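Local coordinates for protein ESXA (Geobacillus thermodenitrificans, PDB 3ZBH) that is of unknown function but, as a WXG100 (ESAT-6) family protein, is probably exported by a type VII secretion system as a helical-hairpin dimer, at the interface of chains A and B. Numbering follows the deposited sequence. Chains: chain A/B, ESXA.

Contact 1: the interface of chains A and B. Residues chain A 35, 58, 61-62, 65; chain B 68, 71-72.
B:Met68 from helix 48-95 of one WXG100 hairpin pushes its whole side chain among A:Leu35, A:Tyr58, A:Leu61 and A:Phe65 of the other, and 90 Å² of its surface disappears beneath chain A. The tight part of the contact is built round this flexible, unbranched thioether. CG stands opposite the backbone nitrogen (chi1 -177°), which sends the chain towards the partner, and bends at the next two bonds then swing the methyl over A:Phe65. B:Met68 CE lies above one face of the A:Phe65 ring, 3.9 Å from the centroid and shifted towards the rim, in a CH-pi contact for which a flat phenyl is well suited. Nearer the backbone, B:Met68 CB touches A:Phe65 CZ at 3.5 Å. A:Tyr58 offers its edge instead: B:Met68 SD lies in the plane of that ring, 3.7 Å from A:Tyr58 CD1. B:Met68 CE is also 3.6 Å from A:Tyr58 CD1 and 3.8 Å from A:Leu61 CB. Methionine suits the place because its bends let one chain fit several differently turned surfaces. The flanking leucines pack as closely but bring smaller surfaces, 13 to 22 Å² each. A:Leu35 and B:Leu72 cross nearly at right angles with their CD2 methyls 3.7 Å apart, and B:Leu71 rests CD2 against the backbone of A:Tyr58. The loose side is A:Arg62, which hides about 1 Å²; its guanidinium points away from B:Met68, probably towards solvent, which suits a charged end.

Contact 2: the interface of chains A and B. Residues chain A 38, 42, 45-46; chain B 17, 21, 75, 79.
A:Met38 lays its terminal methyl CE over the centre of the B:Tyr21 ring, 3.5 Å from the centroid, in a CH-pi contact. The two side chains slide past each other in opposite directions, and the bend at the end of the methionine (chi3 61°) turns CE onto the ring. B:Val75 CG1 covers the opposite face, while B:Val17 CG1 sits in plane at the edge. The flat phenol suits this place: it is clamped between A:Met38 CE and B:Val75 CG1, a methyl of its own chain, which should restrict its rotation. A second ring contact is made by A:Trp46, the tryptophan of the WXG motif, whose indole gives a broad face to B:Leu79: CD2 lies above it, offset to the rim, and 3.7 Å from CZ2. Of the polar groups, B:Tyr21 OH lies side-on against the carbonyl of A:Met38, 3.2 Å from its O, a contact rather than a directed bond; A:Leu42 CD2 is also beside it. Purely aliphatic contacts fill the middle. A:Leu42 CD1 meets CD1 of B:Leu79 at 3.8 Å and CG1 of B:Val75 at 3.9 Å, the latter tip to tip. Branched residues suit this work, since A:Ile45 can set CG2 against B:Leu79 while CD1 extends towards B:Val17. On chain A the site occupies the end of helix 11-45 and the start of the hairpin turn; on chain B it spans both helices.

Contact 1: the interface of chains A and B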
loop_
_atom_site.group_PDB
_atom_site.type_symbol
_atom_site.label_atom_id
_atom_site.label_comp_id
_atom_site.label_asym_id
_atom_site.label_seq_id
_atom_site.Cartn_x
_atom_site.Cartn_y
_atom_site.Cartn_z
ATOM N N LEU A 35 3.595 -7.089 4.316
ATOM C CA LEU A 35 4.375 -7.621 3.181
ATOM C C LEU A 35 5.782 -8.086 3.632
ATOM O O LEU A 35 6.320 -9.066 3.135
ATOM C CB LEU A 35 4.511 -6.546 2.109
ATOM C CG LEU A 35 3.225 -6.268 1.303
ATOM C CD1 LEU A 35 3.555 -5.295 0.179
ATOM C CD2 LEU A 35 2.607 -7.573 0.787
ATOM N N TYR A 58 10.444 -7.416 -4.756
ATOM C CA TYR A 58 9.864 -6.825 -3.563
ATOM C C TYR A 58 10.825 -5.826 -2.908
ATOM O O TYR A 58 10.420 -4.717 -2.514
ATOM C CB TYR A 58 9.457 -7.879 -2.535
ATOM C CG TYR A 58 8.929 -7.232 -1.293
ATOM C CD1 TYR A 58 7.734 -6.484 -1.326
ATOM C CD2 TYR A 58 9.636 -7.294 -0.082
ATOM C CE1 TYR A 58 7.248 -5.855 -0.174
ATOM C CE2 TYR A 58 9.164 -6.652 1.048
ATOM C CZ TYR A 58 7.966 -5.944 0.999
ATOM O OH TYR A 58 7.496 -5.305 2.128
ATOM N N LEU A 61 10.989 -2.587 -4.891
ATOM C CA LEU A 61 9.776 -1.759 -4.871
ATOM C C LEU A 61 9.484 -1.125 -3.496
ATOM O O LEU A 61 8.901 -0.018 -3.398
ATOM C CB LEU A 61 8.593 -2.618 -5.361
ATOM C CG LEU A 61 8.710 -3.092 -6.824
ATOM C CD1 LEU A 61 7.649 -4.167 -7.096
ATOM C CD2 LEU A 61 8.599 -1.952 -7.836
ATOM N N ARG A 62 9.904 -1.824 -2.438
ATOM C CA ARG A 62 9.720 -1.398 -1.054
ATOM C C ARG A 62 10.057 0.089 -0.777
ATOM O O ARG A 62 9.239 0.769 -0.161
ATOM C CB ARG A 62 10.492 -2.315 -0.084
ATOM C CG ARG A 62 9.803 -2.520 1.261
ATOM C CD ARG A 62 10.695 -3.228 2.280
ATOM N NE ARG A 62 11.409 -2.218 3.047
ATOM C CZ ARG A 62 11.095 -1.831 4.278
ATOM N NH1 ARG A 62 10.107 -2.398 4.942
ATOM N NH2 ARG A 62 11.795 -0.879 4.847
ATOM N N PHE A 65 7.237 2.468 -1.538
ATOM C CA PHE A 65 6.189 2.421 -0.526
ATOM C C PHE A 65 6.504 3.255 0.713
ATOM O O PHE A 65 5.621 3.939 1.244
ATOM C CB PHE A 65 5.868 0.971 -0.133
ATOM C CG PHE A 65 4.989 0.263 -1.139
ATOM C CD1 PHE A 65 5.406 0.130 -2.457
ATOM C CD2 PHE A 65 3.760 -0.248 -0.767
ATOM C CE1 PHE A 65 4.594 -0.480 -3.409
ATOM C CE2 PHE A 65 2.949 -0.882 -1.711
ATOM C CZ PHE A 65 3.369 -0.980 -3.036
ATOM N N MET B 68 3.960 -3.567 -7.816
ATOM C CA MET B 68 3.782 -4.388 -6.621
ATOM C C MET B 68 2.524 -5.242 -6.773
ATOM O O MET B 68 2.508 -6.407 -6.418
ATOM C CB MET B 68 3.691 -3.517 -5.373
ATOM C CG MET B 68 3.568 -4.321 -4.091
ATOM S SD MET B 68 5.125 -5.135 -3.639
ATOM C CE MET B 68 5.951 -3.764 -2.828
ATOM N N LEU B 71 3.310 -8.108 -9.021
ATOM C CA LEU B 71 4.183 -9.073 -8.294
ATOM C C LEU B 71 3.420 -9.935 -7.309
ATOM O O LEU B 71 3.570 -11.152 -7.307
ATOM C CB LEU B 71 5.259 -8.299 -7.521
ATOM C CG LEU B 71 6.111 -9.098 -6.524
ATOM C CD1 LEU B 71 6.924 -10.085 -7.322
ATOM C CD2 LEU B 71 7.012 -8.103 -5.787
ATOM N N LEU B 72 2.602 -9.302 -6.456
ATOM C CA LEU B 72 1.885 -10.022 -5.425
ATOM C C LEU B 72 0.914 -11.024 -6.041
ATOM O O LEU B 72 0.773 -12.112 -5.551
ATOM C CB LEU B 72 1.118 -9.065 -4.498
ATOM C CG LEU B 72 1.987 -8.024 -3.735
ATOM C CD1 LEU B 72 1.094 -6.981 -3.079
ATOM C CD2 LEU B 72 2.998 -8.618 -2.745
#

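Contact 2: the interface of chains A and B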
loop_
_atom_site.group_PDB
_atom_site.type_symbol
_atom_site.label_atom_id
_atom_site.label_comp_id
_atom_site.label_asym_id
_atom_site.label_seq_id
_atom_site.Cartn_x
_atom_site.Cartn_y
_atom_site.Cartn_z
ATOM N N MET A 38 5.171 -11.414 5.197
ATOM C CA MET A 38 4.906 -12.335 4.083
ATOM C C MET A 38 6.179 -12.723 3.303
ATOM O O MET A 38 6.365 -13.895 2.986
ATOM C CB MET A 38 3.830 -11.745 3.160
ATOM C CG MET A 38 2.442 -11.703 3.790
ATOM S SD MET A 38 1.312 -10.500 3.037
ATOM C CE MET A 38 1.247 -11.164 1.369
ATOM N N LEU A 42 7.647 -16.405 2.813
ATOM C CA LEU A 42 7.870 -16.932 1.463
ATOM C C LEU A 42 9.264 -17.532 1.329
ATOM O O LEU A 42 9.442 -18.574 0.719
ATOM C CB LEU A 42 7.681 -15.819 0.427
ATOM C CG LEU A 42 7.588 -16.232 -1.036
ATOM C CD1 LEU A 42 6.288 -16.973 -1.304
ATOM C CD2 LEU A 42 7.679 -14.985 -1.932
ATOM N N ILE A 45 9.225 -21.101 2.223
ATOM C CA ILE A 45 8.381 -21.999 1.428
ATOM C C ILE A 45 9.146 -22.441 0.190
ATOM O O ILE A 45 9.075 -23.614 -0.203
ATOM C CB ILE A 45 7.069 -21.287 0.993
ATOM C CG1 ILE A 45 6.128 -21.143 2.192
ATOM C CG2 ILE A 45 6.358 -22.029 -0.148
ATOM C CD1 ILE A 45 4.977 -20.175 1.884
ATOM N N TRP A 46 9.832 -21.496 -0.439
ATOM C CA TRP A 46 10.487 -21.760 -1.701
ATOM C C TRP A 46 11.982 -21.606 -1.644
ATOM O O TRP A 46 12.515 -20.875 -0.818
ATOM C CB TRP A 46 10.054 -20.757 -2.759
ATOM C CG TRP A 46 8.732 -21.019 -3.411
ATOM C CD1 TRP A 46 8.083 -22.230 -3.623
ATOM C CD2 TRP A 46 7.880 -20.010 -4.010
ATOM N NE1 TRP A 46 6.863 -22.015 -4.288
ATOM C CE2 TRP A 46 6.706 -20.707 -4.537
ATOM C CE3 TRP A 46 7.963 -18.627 -4.144
ATOM C CZ2 TRP A 46 5.674 -20.021 -5.203
ATOM C CZ3 TRP A 46 6.899 -17.958 -4.805
ATOM C CH2 TRP A 46 5.789 -18.651 -5.291
ATOM N N VAL B 17 -1.065 -18.678 2.455
ATOM C CA VAL B 17 -0.153 -17.616 2.085
ATOM C C VAL B 17 -0.481 -17.066 0.685
ATOM O O VAL B 17 -0.394 -15.859 0.468
ATOM C CB VAL B 17 1.325 -18.058 2.194
ATOM C CG1 VAL B 17 2.212 -16.898 1.787
ATOM C CG2 VAL B 17 1.629 -18.455 3.655
ATOM N N TYR B 21 -1.245 -13.044 -0.381
ATOM C CA TYR B 21 -0.703 -12.318 -1.534
ATOM C C TYR B 21 -1.804 -11.728 -2.452
ATOM O O TYR B 21 -1.706 -10.559 -2.890
ATOM C CB TYR B 21 0.281 -13.204 -2.310
ATOM C CG TYR B 21 1.659 -13.146 -1.682
ATOM C CD1 TYR B 21 2.529 -12.119 -2.000
ATOM C CD2 TYR B 21 2.063 -14.086 -0.723
ATOM C CE1 TYR B 21 3.780 -12.030 -1.414
ATOM C CE2 TYR B 21 3.319 -14.016 -0.143
ATOM C CZ TYR B 21 4.167 -12.993 -0.499
ATOM O OH TYR B 21 5.397 -12.882 0.087
ATOM N N VAL B 75 3.015 -13.997 -7.435
ATOM C CA VAL B 75 3.373 -14.849 -6.274
ATOM C C VAL B 75 2.170 -15.661 -5.805
ATOM O O VAL B 75 2.278 -16.851 -5.554
ATOM C CB VAL B 75 3.952 -14.006 -5.100
ATOM C CG1 VAL B 75 4.145 -14.881 -3.832
ATOM C CG2 VAL B 75 5.288 -13.377 -5.501
ATOM N N LEU B 79 2.146 -19.749 -5.779
ATOM C CA LEU B 79 1.879 -20.457 -4.504
ATOM C C LEU B 79 0.711 -21.426 -4.581
ATOM O O LEU B 79 0.757 -22.524 -4.038
ATOM C CB LEU B 79 1.641 -19.469 -3.361
ATOM C CG LEU B 79 2.925 -18.796 -2.835
ATOM C CD1 LEU B 79 2.599 -17.605 -1.954
ATOM C CD2 LEU B 79 3.772 -19.813 -2.071
#

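Contact 1 and contact 2 lie about 13 Å apart, measured between the centres of their C-alpha atoms, and form neighbouring stretches of one continuous seam. Helix 11-45 of chain A and helix 48-95 of chain B serve both. Contact 1 also uses helix 49-97 of chain A, whereas contact 2 brings in helix 11-45 of chain B and reaches the WXG turn. The interface has two-fold symmetry, so each contact recurs with the chains exchanged. Together they help to pack two hairpins antiparallel, with their turns at opposite ends, as a helical bundle, the arrangement typical of WXG100 dimers and therefore probably biological here.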